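Local coordinates for peptide ABC transporter, peptide-binding protein (Thermus thermophilus, PDB 2D5W) that binds oligopeptides, here a pentapeptide, and probably delivers them to an ABC transporter for uptake into the cell, at residues Thr354-Lys368 with Arg527-Glu540. Numbering follows the deposited sequence.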
loop_
_atom_site.group_PDB
_atom_site.type_symbol
_atom_site.label_atom_id
_atom_site.label_comp_id
_atom_site.label_asym_id
_atom_site.label_seq_id
_atom_site.Cartn_x
_atom_site.Cartn_y
_atom_site.Cartn_z
ATOM N N THR A 354 3.821 17.471 2.224
ATOM C CA THR A 354 2.645 16.904 2.875
ATOM C C THR A 354 2.560 15.431 2.456
ATOM O O THR A 354 3.360 14.988 1.632
ATOM C CB THR A 354 1.375 17.685 2.467
ATOM O OG1 THR A 354 0.235 17.119 3.116
ATOM C CG2 THR A 354 1.179 17.658 0.961
ATOM N N TRP A 355 1.613 14.672 3.012
ATOM C CA TRP A 355 1.501 13.246 2.687
ATOM C C TRP A 355 0.528 12.910 1.566
ATOM O O TRP A 355 0.521 11.779 1.076
ATOM C CB TRP A 355 1.129 12.441 3.945
ATOM C CG TRP A 355 -0.350 12.396 4.256
ATOM C CD1 TRP A 355 -1.252 11.457 3.830
ATOM C CD2 TRP A 355 -1.098 13.351 5.020
ATOM N NE1 TRP A 355 -2.512 11.773 4.278
ATOM C CE2 TRP A 355 -2.448 12.930 5.009
ATOM C CE3 TRP A 355 -0.761 14.523 5.709
ATOM C CZ2 TRP A 355 -3.460 13.642 5.661
ATOM C CZ3 TRP A 355 -1.768 15.230 6.358
ATOM C CH2 TRP A 355 -3.101 14.787 6.326
ATOM N N ILE A 356 -0.281 13.885 1.158
ATOM C CA ILE A 356 -1.260 13.680 0.093
ATOM C C ILE A 356 -0.691 14.167 -1.238
ATOM O O ILE A 356 -0.329 15.334 -1.372
ATOM C CB ILE A 356 -2.575 14.439 0.406
ATOM C CG1 ILE A 356 -3.173 13.915 1.714
ATOM C CG2 ILE A 356 -3.561 14.272 -0.744
ATOM C CD1 ILE A 356 -4.448 14.620 2.147
ATOM N N ALA A 357 -0.612 13.272 -2.220
ATOM C CA ALA A 357 -0.065 13.612 -3.530
ATOM C C ALA A 357 -0.968 14.547 -4.330
ATOM O O ALA A 357 -2.190 14.533 -4.172
ATOM C CB ALA A 357 0.200 12.335 -4.328
ATOM N N PRO A 358 -0.369 15.372 -5.205
ATOM C CA PRO A 358 -1.113 16.324 -6.038
ATOM C C PRO A 358 -2.242 15.720 -6.876
ATOM O O PRO A 358 -3.213 16.410 -7.187
ATOM C CB PRO A 358 -0.021 16.949 -6.901
ATOM C CG PRO A 358 1.154 16.959 -5.976
ATOM C CD PRO A 358 1.084 15.587 -5.338
ATOM N N VAL A 359 -2.124 14.447 -7.249
ATOM C CA VAL A 359 -3.178 13.815 -8.044
ATOM C C VAL A 359 -4.496 13.782 -7.277
ATOM O O VAL A 359 -5.562 13.645 -7.875
ATOM C CB VAL A 359 -2.809 12.373 -8.477
ATOM C CG1 VAL A 359 -1.642 12.403 -9.452
ATOM C CG2 VAL A 359 -2.475 11.526 -7.268
ATOM N N ASN A 360 -4.425 13.898 -5.954
ATOM C CA ASN A 360 -5.631 13.920 -5.131
ATOM C C ASN A 360 -5.972 15.394 -4.878
ATOM O O ASN A 360 -5.137 16.148 -4.385
ATOM C CB ASN A 360 -5.390 13.209 -3.796
ATOM C CG ASN A 360 -6.666 13.030 -2.998
ATOM O OD1 ASN A 360 -7.440 13.972 -2.823
ATOM N ND2 ASN A 360 -6.893 11.821 -2.503
ATOM N N PRO A 361 -7.202 15.824 -5.212
ATOM C CA PRO A 361 -7.588 17.225 -4.999
ATOM C C PRO A 361 -7.476 17.738 -3.563
ATOM O O PRO A 361 -7.528 18.947 -3.332
ATOM C CB PRO A 361 -9.021 17.278 -5.533
ATOM C CG PRO A 361 -9.517 15.890 -5.323
ATOM C CD PRO A 361 -8.333 15.045 -5.743
ATOM N N LEU A 362 -7.325 16.833 -2.602
ATOM C CA LEU A 362 -7.190 17.238 -1.206
ATOM C C LEU A 362 -5.802 17.820 -0.913
ATOM O O LEU A 362 -5.594 18.445 0.123
ATOM C CB LEU A 362 -7.452 16.047 -0.280
ATOM C CG LEU A 362 -8.874 15.479 -0.318
ATOM C CD1 LEU A 362 -8.926 14.193 0.494
ATOM C CD2 LEU A 362 -9.862 16.507 0.228
ATOM N N PHE A 363 -4.860 17.600 -1.825
ATOM C CA PHE A 363 -3.491 18.099 -1.694
ATOM C C PHE A 363 -3.449 19.589 -1.348
ATOM O O PHE A 363 -4.104 20.400 -1.999
ATOM C CB PHE A 363 -2.745 17.849 -3.011
ATOM C CG PHE A 363 -1.451 18.610 -3.147
ATOM C CD1 PHE A 363 -0.334 18.275 -2.386
ATOM C CD2 PHE A 363 -1.345 19.650 -4.068
ATOM C CE1 PHE A 363 0.870 18.965 -2.546
ATOM C CE2 PHE A 363 -0.151 20.341 -4.234
ATOM C CZ PHE A 363 0.958 19.999 -3.473
ATOM N N ASN A 364 -2.677 19.943 -0.322
ATOM C CA ASN A 364 -2.535 21.342 0.087
ATOM C C ASN A 364 -1.130 21.828 -0.269
ATOM O O ASN A 364 -0.151 21.423 0.348
ATOM C CB ASN A 364 -2.752 21.495 1.594
ATOM C CG ASN A 364 -2.720 22.950 2.041
ATOM O OD1 ASN A 364 -2.353 23.838 1.268
ATOM N ND2 ASN A 364 -3.096 23.197 3.289
ATOM N N PRO A 365 -1.015 22.715 -1.269
ATOM C CA PRO A 365 0.286 23.241 -1.693
ATOM C C PRO A 365 0.834 24.363 -0.816
ATOM O O PRO A 365 1.963 24.812 -1.018
ATOM C CB PRO A 365 -0.002 23.735 -3.104
ATOM C CG PRO A 365 -1.384 24.297 -2.954
ATOM C CD PRO A 365 -2.094 23.226 -2.138
ATOM N N ASN A 366 0.050 24.790 0.169
ATOM C CA ASN A 366 0.433 25.914 1.019
ATOM C C ASN A 366 1.008 25.636 2.407
ATOM O O ASN A 366 1.233 26.576 3.170
ATOM C CB ASN A 366 -0.779 26.838 1.173
ATOM C CG ASN A 366 -1.390 27.223 -0.160
ATOM O OD1 ASN A 366 -2.610 27.333 -0.285
ATOM N ND2 ASN A 366 -0.546 27.438 -1.162
ATOM N N VAL A 367 1.257 24.375 2.747
ATOM C CA VAL A 367 1.788 24.071 4.074
ATOM C C VAL A 367 3.226 24.548 4.264
ATOM O O VAL A 367 3.934 24.837 3.298
ATOM C CB VAL A 367 1.726 22.553 4.381
ATOM C CG1 VAL A 367 0.312 22.040 4.171
ATOM C CG2 VAL A 367 2.724 21.795 3.510
ATOM N N LYS A 368 3.641 24.624 5.522
ATOM C CA LYS A 368 4.987 25.054 5.884
ATOM C C LYS A 368 6.038 24.182 5.197
ATOM O O LYS A 368 5.913 22.956 5.165
ATOM C CB LYS A 368 5.146 24.973 7.403
ATOM C CG LYS A 368 6.511 25.367 7.939
ATOM C CD LYS A 368 6.513 25.292 9.459
ATOM C CE LYS A 368 7.872 25.638 10.038
ATOM N NZ LYS A 368 7.848 25.582 11.525
ATOM N N ARG A 527 -14.810 19.489 2.637
ATOM C CA ARG A 527 -13.924 18.371 2.942
ATOM C C ARG A 527 -12.475 18.791 2.701
ATOM O O ARG A 527 -11.595 18.531 3.524
ATOM C CB ARG A 527 -14.280 17.162 2.070
ATOM C CG ARG A 527 -13.400 15.948 2.305
ATOM C CD ARG A 527 -13.987 14.715 1.643
ATOM N NE ARG A 527 -13.999 14.783 0.185
ATOM C CZ ARG A 527 -15.096 14.721 -0.565
ATOM N NH1 ARG A 527 -14.993 14.773 -1.885
ATOM N NH2 ARG A 527 -16.298 14.631 -0.005
ATOM N N LYS A 528 -12.237 19.457 1.577
ATOM C CA LYS A 528 -10.896 19.923 1.248
ATOM C C LYS A 528 -10.403 20.932 2.292
ATOM O O LYS A 528 -9.252 20.870 2.723
ATOM C CB LYS A 528 -10.883 20.562 -0.145
ATOM C CG LYS A 528 -9.505 21.024 -0.611
ATOM C CD LYS A 528 -9.577 21.765 -1.943
ATOM C CE LYS A 528 -10.149 20.893 -3.049
ATOM N NZ LYS A 528 -10.211 21.628 -4.345
ATOM N N GLN A 529 -11.270 21.853 2.704
ATOM C CA GLN A 529 -10.885 22.855 3.699
ATOM C C GLN A 529 -10.393 22.196 4.984
ATOM O O GLN A 529 -9.386 22.608 5.554
ATOM C CB GLN A 529 -12.066 23.778 4.027
ATOM C CG GLN A 529 -12.654 24.503 2.828
ATOM C CD GLN A 529 -13.778 25.449 3.210
ATOM O OE1 GLN A 529 -14.608 25.137 4.067
ATOM N NE2 GLN A 529 -13.821 26.608 2.563
ATOM N N LEU A 530 -11.109 21.174 5.440
ATOM C CA LEU A 530 -10.730 20.472 6.658
ATOM C C LEU A 530 -9.409 19.731 6.483
ATOM O O LEU A 530 -8.546 19.779 7.358
ATOM C CB LEU A 530 -11.844 19.505 7.070
ATOM C CG LEU A 530 -13.139 20.206 7.497
ATOM C CD1 LEU A 530 -14.274 19.201 7.597
ATOM C CD2 LEU A 530 -12.921 20.911 8.824
ATOM N N PHE A 531 -9.246 19.048 5.353
ATOM C CA PHE A 531 -8.003 18.332 5.095
ATOM C C PHE A 531 -6.828 19.301 4.954
ATOM O O PHE A 531 -5.696 18.964 5.305
ATOM C CB PHE A 531 -8.134 17.474 3.835
ATOM C CG PHE A 531 -8.545 16.054 4.109
ATOM C CD1 PHE A 531 -7.620 15.129 4.592
ATOM C CD2 PHE A 531 -9.855 15.638 3.887
ATOM C CE1 PHE A 531 -7.995 13.811 4.848
ATOM C CE2 PHE A 531 -10.239 14.320 4.141
ATOM C CZ PHE A 531 -9.306 13.407 4.622
ATOM N N TRP A 532 -7.090 20.502 4.443
ATOM C CA TRP A 532 -6.025 21.488 4.293
ATOM C C TRP A 532 -5.546 21.943 5.663
ATOM O O TRP A 532 -4.346 22.101 5.887
ATOM C CB TRP A 532 -6.512 22.680 3.460
ATOM C CG TRP A 532 -6.339 22.462 1.984
ATOM C CD1 TRP A 532 -6.376 21.264 1.321
ATOM C CD2 TRP A 532 -6.095 23.462 0.988
ATOM N NE1 TRP A 532 -6.165 21.459 -0.021
ATOM C CE2 TRP A 532 -5.992 22.799 -0.254
ATOM C CE3 TRP A 532 -5.952 24.857 1.025
ATOM C CZ2 TRP A 532 -5.751 23.481 -1.452
ATOM C CZ3 TRP A 532 -5.711 25.536 -0.168
ATOM C CH2 TRP A 532 -5.614 24.845 -1.388
ATOM N N ARG A 533 -6.479 22.134 6.589
ATOM C CA ARG A 533 -6.116 22.546 7.937
ATOM C C ARG A 533 -5.334 21.419 8.606
ATOM O O ARG A 533 -4.359 21.666 9.313
ATOM C CB ARG A 533 -7.370 22.891 8.749
ATOM C CG ARG A 533 -8.359 23.780 7.997
ATOM C CD ARG A 533 -7.649 24.869 7.202
ATOM N NE ARG A 533 -8.458 25.343 6.082
ATOM C CZ ARG A 533 -8.000 26.123 5.108
ATOM N NH1 ARG A 533 -8.807 26.508 4.128
ATOM N NH2 ARG A 533 -6.732 26.516 5.109
ATOM N N ALA A 534 -5.754 20.178 8.374
ATOM C CA ALA A 534 -5.061 19.032 8.951
ATOM C C ALA A 534 -3.624 18.963 8.429
ATOM O O ALA A 534 -2.696 18.658 9.180
ATOM C CB ALA A 534 -5.804 17.741 8.618
ATOM N N GLN A 535 -3.440 19.250 7.144
ATOM C CA GLN A 535 -2.104 19.216 6.554
ATOM C C GLN A 535 -1.208 20.325 7.105
ATOM O O GLN A 535 0.003 20.144 7.221
ATOM C CB GLN A 535 -2.194 19.296 5.027
ATOM C CG GLN A 535 -2.753 18.022 4.394
ATOM C CD GLN A 535 -3.020 18.164 2.906
ATOM O OE1 GLN A 535 -2.109 18.092 2.079
ATOM N NE2 GLN A 535 -4.283 18.381 2.559
ATOM N N GLU A 536 -1.799 21.468 7.448
ATOM C CA GLU A 536 -1.026 22.572 8.015
ATOM C C GLU A 536 -0.444 22.131 9.360
ATOM O O GLU A 536 0.730 22.368 9.649
ATOM C CB GLU A 536 -1.913 23.806 8.213
ATOM C CG GLU A 536 -2.315 24.523 6.929
ATOM C CD GLU A 536 -1.235 25.457 6.397
ATOM O OE1 GLU A 536 -1.452 26.068 5.330
ATOM O OE2 GLU A 536 -0.173 25.590 7.043
ATOM N N ILE A 537 -1.271 21.491 10.180
ATOM C CA ILE A 537 -0.827 21.007 11.481
ATOM C C ILE A 537 0.234 19.925 11.290
ATOM O O ILE A 537 1.267 19.921 11.959
ATOM C CB ILE A 537 -2.010 20.426 12.283
ATOM C CG1 ILE A 537 -2.976 21.553 12.660
ATOM C CG2 ILE A 537 -1.505 19.708 13.527
ATOM C CD1 ILE A 537 -4.282 21.070 13.251
ATOM N N TRP A 538 -0.027 19.012 10.361
ATOM C CA TRP A 538 0.886 17.917 10.055
ATOM C C TRP A 538 2.278 18.453 9.706
ATOM O O TRP A 538 3.290 17.956 10.204
ATOM C CB TRP A 538 0.326 17.109 8.877
ATOM C CG TRP A 538 1.088 15.857 8.537
ATOM C CD1 TRP A 538 0.795 14.583 8.934
ATOM C CD2 TRP A 538 2.266 15.763 7.726
ATOM N NE1 TRP A 538 1.716 13.700 8.419
ATOM C CE2 TRP A 538 2.631 14.399 7.675
ATOM C CE3 TRP A 538 3.049 16.700 7.035
ATOM C CZ2 TRP A 538 3.748 13.947 6.962
ATOM C CZ3 TRP A 538 4.159 16.251 6.327
ATOM C CH2 TRP A 538 4.497 14.886 6.297
ATOM N N ALA A 539 2.324 19.476 8.857
ATOM C CA ALA A 539 3.596 20.052 8.434
ATOM C C ALA A 539 4.363 20.719 9.571
ATOM O O ALA A 539 5.592 20.724 9.571
ATOM C CB ALA A 539 3.373 21.042 7.297
ATOM N N GLU A 540 3.653 21.287 10.537
ATOM C CA GLU A 540 4.337 21.921 11.657
ATOM C C GLU A 540 4.978 20.877 12.565
ATOM O O GLU A 540 6.066 21.093 13.099
ATOM C CB GLU A 540 3.364 22.772 12.478
ATOM C CG GLU A 540 3.951 23.265 13.802
ATOM C CD GLU A 540 5.232 24.074 13.630
ATOM O OE1 GLU A 540 5.996 24.194 14.612
ATOM O OE2 GLU A 540 5.477 24.597 12.523
HETATM O O HOH W 1 -3.720 25.896 4.183
HETATM O O HOH W 2 -0.447 28.494 4.497
HETATM O O HOH W 3 1.889 24.239 7.884
#
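The indole of W532 carries the N364 carboxamide flat on one face, the planes 10° apart, and the K528 chain, through CD, on the other; the L362 carbonyl lies at its edge. Toward the C-terminal end of the helix, W355 CE3 rests 3.5 Å above one face of the W538 ring; beside W532, L362 CD1 makes a CH-pi contact over F531, 3.9 Å from the ring centroid. With CG anti to the backbone N (chi1 -176°), the N364 amide is carried over the W532 indole and sends ND2 to W532 O (3.1 Å), while its OD1 accepts from N366 N, an Asx turn. In this family 5 solute-binding protein the irregular loop between helices 337-345 and 374-383 lies along helix 524-541, and amide side chains on both partners bond to backbone atoms of the other. Q535 illustrates how one amide can serve several partners: OE1 takes T354 OG1 in the carbonyl plane on a lone pair (2.7 Å) and N364 N, while NE2 donates to L362 O (2.8 Å) and to F531 O. An alanine here is likely to leave L362 O and N364 N without these mates and T354 OG1 without its acceptor. At the C-terminal end of segment 527-540, K368 NZ forms a salt bridge with E540 OE2, on its syn lone pair, at 2.8 Å, E540 OE1 pairing with K325.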